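Local structure of iron-sulfur cluster assembly protein SufA (Escherichia coli, 2D2A) at residues A46-H50 with E114-V118; V62-G67 with K99-P103. The protein assembles iron-sulfur clusters under oxidative stress and iron limitation, binding [2Fe-2S] and [4Fe-4S] clusters and passing them on to target proteins such as ferredoxin and aconitase. All coordinates share one frame; numbering follows the deposited sequence.

Interaction 1 (A46-H50 with E114-V118); sequences AAAIH and EVDFV
His50 and Phe117 lie ring over ring where helix 45-57 packs against strand 114-120 of the smaller mixed sheet in this HesB/IscA-family protein, an example of a helix docked on a sheet through one aromatic stack and a seam of small residues. The imidazole and phenyl planes are nearly parallel, 9° apart, and their centroids are 3.6 Å from each other. The overlap is close to full: CZ of Phe117 sits over the middle of the imidazole, while CG of His50 sits over the middle of the phenyl ring. The CB of His50 adds a CH-pi contact to the same phenyl face. Phe117 reaches the helix because its CG stands anti to the backbone N (chi1 178°), which carries the ring out toward His50; the histidine, also with CG anti to N, brings its own ring alongside. Phe126, on strand 123-129, adds an edge-to-face partner for Phe117 and also meets the His50 ring at a steep angle. Replacing Phe117 by an alanine would probably cost the imidazole its stacking partner, leaving it freer to turn though with Phe126 still beside it, and open a gap between helix and strand.

Nearer the backbones, the alanines let the chains draw close: the axes of the two short segments approach to 6.6 Å and cross at 71°. Ala47 CA rests 3.8 Å from Phe117 CB, and the Ala47 methyl lies beside the Val115 carbonyl, CB to O 3.5 Å. No hydrogen bond passes between the two segments; Thr44, just ahead of the helix, links them instead, its OG1 bonding both Ala47 N and Asp116 OD1. At the edge of the seam, Ala46 CB lies 3.6 Å from Phe117 O.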
loop_
_atom_site.group_PDB
_atom_site.type_symbol
_atom_site.label_atom_id
_atom_site.label_comp_id
_atom_site.label_asym_id
_atom_site.label_seq_id
_atom_site.Cartn_x
_atom_site.Cartn_y
_atom_site.Cartn_z
ATOM N N ALA A 46 -12.118 2.613 -11.945
ATOM C CA ALA A 46 -11.455 3.402 -10.944
ATOM C C ALA A 46 -9.881 3.466 -11.290
ATOM O O ALA A 46 -9.275 4.540 -11.179
ATOM C CB ALA A 46 -11.700 2.904 -9.568
ATOM N N ALA A 47 -9.307 2.331 -11.683
ATOM C CA ALA A 47 -7.956 2.191 -12.001
ATOM C C ALA A 47 -7.649 2.951 -13.233
ATOM O O ALA A 47 -6.671 3.679 -13.303
ATOM C CB ALA A 47 -7.616 0.794 -12.218
ATOM N N ALA A 48 -8.532 2.886 -14.202
ATOM C CA ALA A 48 -8.482 3.657 -15.482
ATOM C C ALA A 48 -8.486 5.207 -15.284
ATOM O O ALA A 48 -7.580 5.893 -15.892
ATOM C CB ALA A 48 -9.558 3.195 -16.395
ATOM N N ILE A 49 -9.429 5.689 -14.402
ATOM C CA ILE A 49 -9.530 7.129 -14.092
ATOM C C ILE A 49 -8.155 7.494 -13.462
ATOM O O ILE A 49 -7.473 8.480 -13.766
ATOM C CB ILE A 49 -10.585 7.422 -13.022
ATOM C CG1 ILE A 49 -12.177 7.059 -13.278
ATOM C CG2 ILE A 49 -10.361 8.794 -12.526
ATOM C CD1 ILE A 49 -12.777 7.746 -14.487
ATOM N N HIS A 50 -7.716 6.709 -12.519
ATOM C CA HIS A 50 -6.477 7.161 -11.873
ATOM C C HIS A 50 -5.264 7.119 -12.828
ATOM O O HIS A 50 -4.339 7.842 -12.620
ATOM C CB HIS A 50 -6.207 6.256 -10.683
ATOM C CG HIS A 50 -5.238 6.784 -9.716
ATOM N ND1 HIS A 50 -3.981 6.222 -9.582
ATOM C CD2 HIS A 50 -5.288 7.870 -8.894
ATOM C CE1 HIS A 50 -3.317 6.933 -8.672
ATOM N NE2 HIS A 50 -4.084 7.942 -8.269
ATOM N N GLU A 114 -7.057 -8.498 -12.899
ATOM C CA GLU A 114 -7.666 -7.159 -13.032
ATOM C C GLU A 114 -6.964 -6.264 -12.056
ATOM O O GLU A 114 -6.660 -6.652 -10.953
ATOM C CB GLU A 114 -9.065 -7.232 -12.541
ATOM C CG GLU A 114 -9.956 -6.049 -12.733
ATOM C CD GLU A 114 -11.371 -6.286 -12.014
ATOM O OE1 GLU A 114 -11.496 -6.370 -10.668
ATOM O OE2 GLU A 114 -12.288 -6.407 -12.845
ATOM N N VAL A 115 -6.586 -5.095 -12.526
ATOM C CA VAL A 115 -5.913 -4.086 -11.720
ATOM C C VAL A 115 -6.967 -3.124 -11.320
ATOM O O VAL A 115 -7.721 -2.687 -12.198
ATOM C CB VAL A 115 -4.944 -3.357 -12.461
ATOM C CG1 VAL A 115 -4.391 -2.326 -11.472
ATOM C CG2 VAL A 115 -3.745 -4.340 -12.988
ATOM N N ASP A 116 -7.044 -2.839 -10.021
ATOM C CA ASP A 116 -8.047 -1.947 -9.496
ATOM C C ASP A 116 -7.211 -0.854 -8.670
ATOM O O ASP A 116 -5.971 -0.989 -8.441
ATOM C CB ASP A 116 -9.040 -2.697 -8.580
ATOM C CG ASP A 116 -10.149 -1.859 -7.943
ATOM O OD1 ASP A 116 -10.769 -0.697 -8.367
ATOM O OD2 ASP A 116 -10.574 -2.389 -6.916
ATOM N N PHE A 117 -7.932 0.223 -8.191
ATOM C CA PHE A 117 -7.321 1.270 -7.413
ATOM C C PHE A 117 -8.380 1.717 -6.445
ATOM O O PHE A 117 -9.507 1.962 -6.822
ATOM C CB PHE A 117 -6.913 2.434 -8.367
ATOM C CG PHE A 117 -6.327 3.576 -7.638
ATOM C CD1 PHE A 117 -4.999 3.576 -7.312
ATOM C CD2 PHE A 117 -7.143 4.673 -7.237
ATOM C CE1 PHE A 117 -4.488 4.658 -6.470
ATOM C CE2 PHE A 117 -6.679 5.726 -6.519
ATOM C CZ PHE A 117 -5.369 5.674 -6.076
ATOM N N VAL A 118 -8.030 1.775 -5.151
ATOM C CA VAL A 118 -8.994 2.144 -4.117
ATOM C C VAL A 118 -8.437 3.333 -3.519
ATOM O O VAL A 118 -7.317 3.396 -3.284
ATOM C CB VAL A 118 -9.604 1.008 -3.107
ATOM C CG1 VAL A 118 -8.939 -0.189 -3.222
ATOM C CG2 VAL A 118 -9.614 1.562 -1.612
#

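Interaction 2 (V62-G67 with K99-P103); sequences VGVRLG and KLFVP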
loop_
_atom_site.group_PDB
_atom_site.type_symbol
_atom_site.label_atom_id
_atom_site.label_comp_id
_atom_site.label_asym_id
_atom_site.label_seq_id
_atom_site.Cartn_x
_atom_site.Cartn_y
_atom_site.Cartn_z
ATOM N N VAL A 62 3.122 7.407 -20.633
ATOM C CA VAL A 62 2.099 6.840 -21.567
ATOM C C VAL A 62 1.097 5.965 -20.894
ATOM O O VAL A 62 0.001 5.782 -21.382
ATOM C CB VAL A 62 2.595 6.156 -22.888
ATOM C CG1 VAL A 62 3.410 7.259 -23.719
ATOM C CG2 VAL A 62 3.504 5.006 -22.555
ATOM N N GLY A 63 1.448 5.442 -19.765
ATOM C CA GLY A 63 0.635 4.390 -19.151
ATOM C C GLY A 63 1.346 3.775 -17.948
ATOM O O GLY A 63 2.242 4.331 -17.439
ATOM N N VAL A 64 0.772 2.741 -17.401
ATOM C CA VAL A 64 1.448 1.922 -16.341
ATOM C C VAL A 64 1.782 0.490 -16.902
ATOM O O VAL A 64 1.410 0.031 -18.026
ATOM C CB VAL A 64 0.544 1.825 -15.225
ATOM C CG1 VAL A 64 0.095 3.167 -14.868
ATOM C CG2 VAL A 64 -0.621 0.948 -15.527
ATOM N N ARG A 65 2.676 -0.142 -16.248
ATOM C CA ARG A 65 3.199 -1.463 -16.694
ATOM C C ARG A 65 3.207 -2.410 -15.467
ATOM O O ARG A 65 3.762 -2.036 -14.427
ATOM C CB ARG A 65 4.580 -1.251 -17.329
ATOM C CG ARG A 65 5.471 -2.613 -17.477
ATOM C CD ARG A 65 6.654 -2.252 -18.233
ATOM N NE ARG A 65 7.273 -3.203 -19.114
ATOM C CZ ARG A 65 8.235 -3.994 -18.801
ATOM N NH1 ARG A 65 8.624 -4.049 -17.514
ATOM N NH2 ARG A 65 8.697 -4.802 -19.785
ATOM N N LEU A 66 2.515 -3.557 -15.525
ATOM C CA LEU A 66 2.646 -4.566 -14.543
ATOM C C LEU A 66 3.780 -5.582 -14.837
ATOM O O LEU A 66 3.792 -6.293 -15.764
ATOM C CB LEU A 66 1.428 -5.364 -14.612
ATOM C CG LEU A 66 0.518 -5.447 -13.377
ATOM C CD1 LEU A 66 -0.663 -6.378 -13.707
ATOM C CD2 LEU A 66 1.140 -5.747 -11.972
ATOM N N GLY A 67 4.716 -5.638 -13.962
ATOM C CA GLY A 67 5.738 -6.663 -13.916
ATOM C C GLY A 67 5.405 -7.447 -12.719
ATOM O O GLY A 67 4.469 -7.162 -11.948
ATOM N N LYS A 99 -3.790 3.138 -20.815
ATOM C CA LYS A 99 -2.848 1.999 -21.111
ATOM C C LYS A 99 -2.092 1.133 -19.990
ATOM O O LYS A 99 -1.721 1.498 -18.976
ATOM C CB LYS A 99 -1.878 2.394 -22.122
ATOM C CG LYS A 99 -2.513 3.294 -23.212
ATOM C CD LYS A 99 -1.559 3.663 -24.348
ATOM C CE LYS A 99 -1.888 4.917 -25.343
ATOM N NZ LYS A 99 -0.833 4.878 -26.430
ATOM N N LEU A 100 -2.125 -0.165 -20.173
ATOM C CA LEU A 100 -1.644 -1.113 -19.204
ATOM C C LEU A 100 -0.773 -2.050 -20.058
ATOM O O LEU A 100 -1.213 -2.732 -20.972
ATOM C CB LEU A 100 -2.794 -1.803 -18.580
ATOM C CG LEU A 100 -2.281 -3.002 -17.886
ATOM C CD1 LEU A 100 -1.444 -2.540 -16.804
ATOM C CD2 LEU A 100 -3.412 -3.909 -17.314
ATOM N N PHE A 101 0.484 -1.927 -19.895
ATOM C CA PHE A 101 1.424 -2.685 -20.696
ATOM C C PHE A 101 1.865 -3.751 -19.806
ATOM O O PHE A 101 2.079 -3.545 -18.608
ATOM C CB PHE A 101 2.664 -1.835 -21.054
ATOM C CG PHE A 101 2.386 -0.772 -22.121
ATOM C CD1 PHE A 101 2.022 0.489 -21.724
ATOM C CD2 PHE A 101 2.523 -1.068 -23.492
ATOM C CE1 PHE A 101 1.694 1.469 -22.623
ATOM C CE2 PHE A 101 2.131 -0.203 -24.435
ATOM C CZ PHE A 101 1.750 1.149 -24.017
ATOM N N VAL A 102 1.883 -4.942 -20.355
ATOM C CA VAL A 102 2.324 -6.101 -19.560
ATOM C C VAL A 102 3.388 -6.906 -20.274
ATOM O O VAL A 102 3.177 -7.324 -21.344
ATOM C CB VAL A 102 1.223 -7.090 -19.336
ATOM C CG1 VAL A 102 1.774 -8.221 -18.392
ATOM C CG2 VAL A 102 0.080 -6.455 -18.757
ATOM N N PRO A 103 4.552 -7.138 -19.698
ATOM C CA PRO A 103 5.539 -7.990 -20.398
ATOM C C PRO A 103 5.108 -9.437 -20.707
ATOM O O PRO A 103 4.749 -10.107 -19.720
ATOM C CB PRO A 103 6.751 -7.962 -19.474
ATOM C CG PRO A 103 6.335 -7.384 -18.120
ATOM C CD PRO A 103 5.024 -6.658 -18.364
HETATM O O HOH W 1 -2.656 5.800 -20.052
#
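Val64 O accepts the shortest hydrogen bond of this strand pair, from Phe101 N at 2.9 Å, nearly straight at 174° and lying in the carbonyl plane. Leu100 CA approaches the same oxygen in a CA-H...O contact, and the Phe101 ring brings its edge near it. Val64 N in turn donates to Lys99 O at 3.2 Å, this time from above the plane of the acceptor carbonyl, and a weak bond from Leu66 N to Phe101 O follows. Beyond the first rung a water bridges the strands, giving a hydrogen to Val62 O and accepting one from Lys99 N.

These bonds alternate as expected of parallel neighbours, and they join strands 63-71 and 98-103, the central pair of a four-stranded mixed sheet. On the other edge of strand 63-71, Val62 and Gly63 both face Val83, forming a classic beta bulge.

Val64 and Leu100 project from one face of the sheet, Arg65 and Phe101 from the other. On the first, Val64 CG2 meets Leu100 CD1 at 3.8 Å, the two side chains crossing obliquely, and Leu122 of the second subunit also packs on Val64. Phe101 has its CG anti to the carbonyl carbon (chi1 -74°), which sends the ring back toward the start of strand 63-71; there its neighbour Val62 brings CG2 within 4.0 Å of Phe101 CE1, the side chains roughly perpendicular. Arg65 has Pro103 as its neighbour, with the proline CG over one face of the guanidinium, displaced toward the rim of the group. Asp90 forms a salt bridge with Arg65 NH2, so the cation is paired with an acid while its flat side rests on apolar carbon. The nearest atoms of the two side chains are Arg65 NH2 and Pro103 CB, 3.7 Å apart.

How the interactions relate
Both contacts lie away from the cluster-binding cysteines and are partly buried: three of six touching residues are buried in interaction 1, six of eleven in interaction 2, and none is exposed. Interaction 1 sets a helix against a strand without any hydrogen bond across it, mainly by packing of aromatic and small apolar side chains; interaction 2 pairs two strands by backbone hydrogen bonds, its side chains adding apolar packing on both faces and an arginine on one. Strand 114-120 and the strand pair of interaction 2 belong to different sheets. Helix 45-57 is followed, after a short connection, by strand 63-71, and the contacts meet where Val115 CG2 packs on Leu66 CD1 at 3.8 Å.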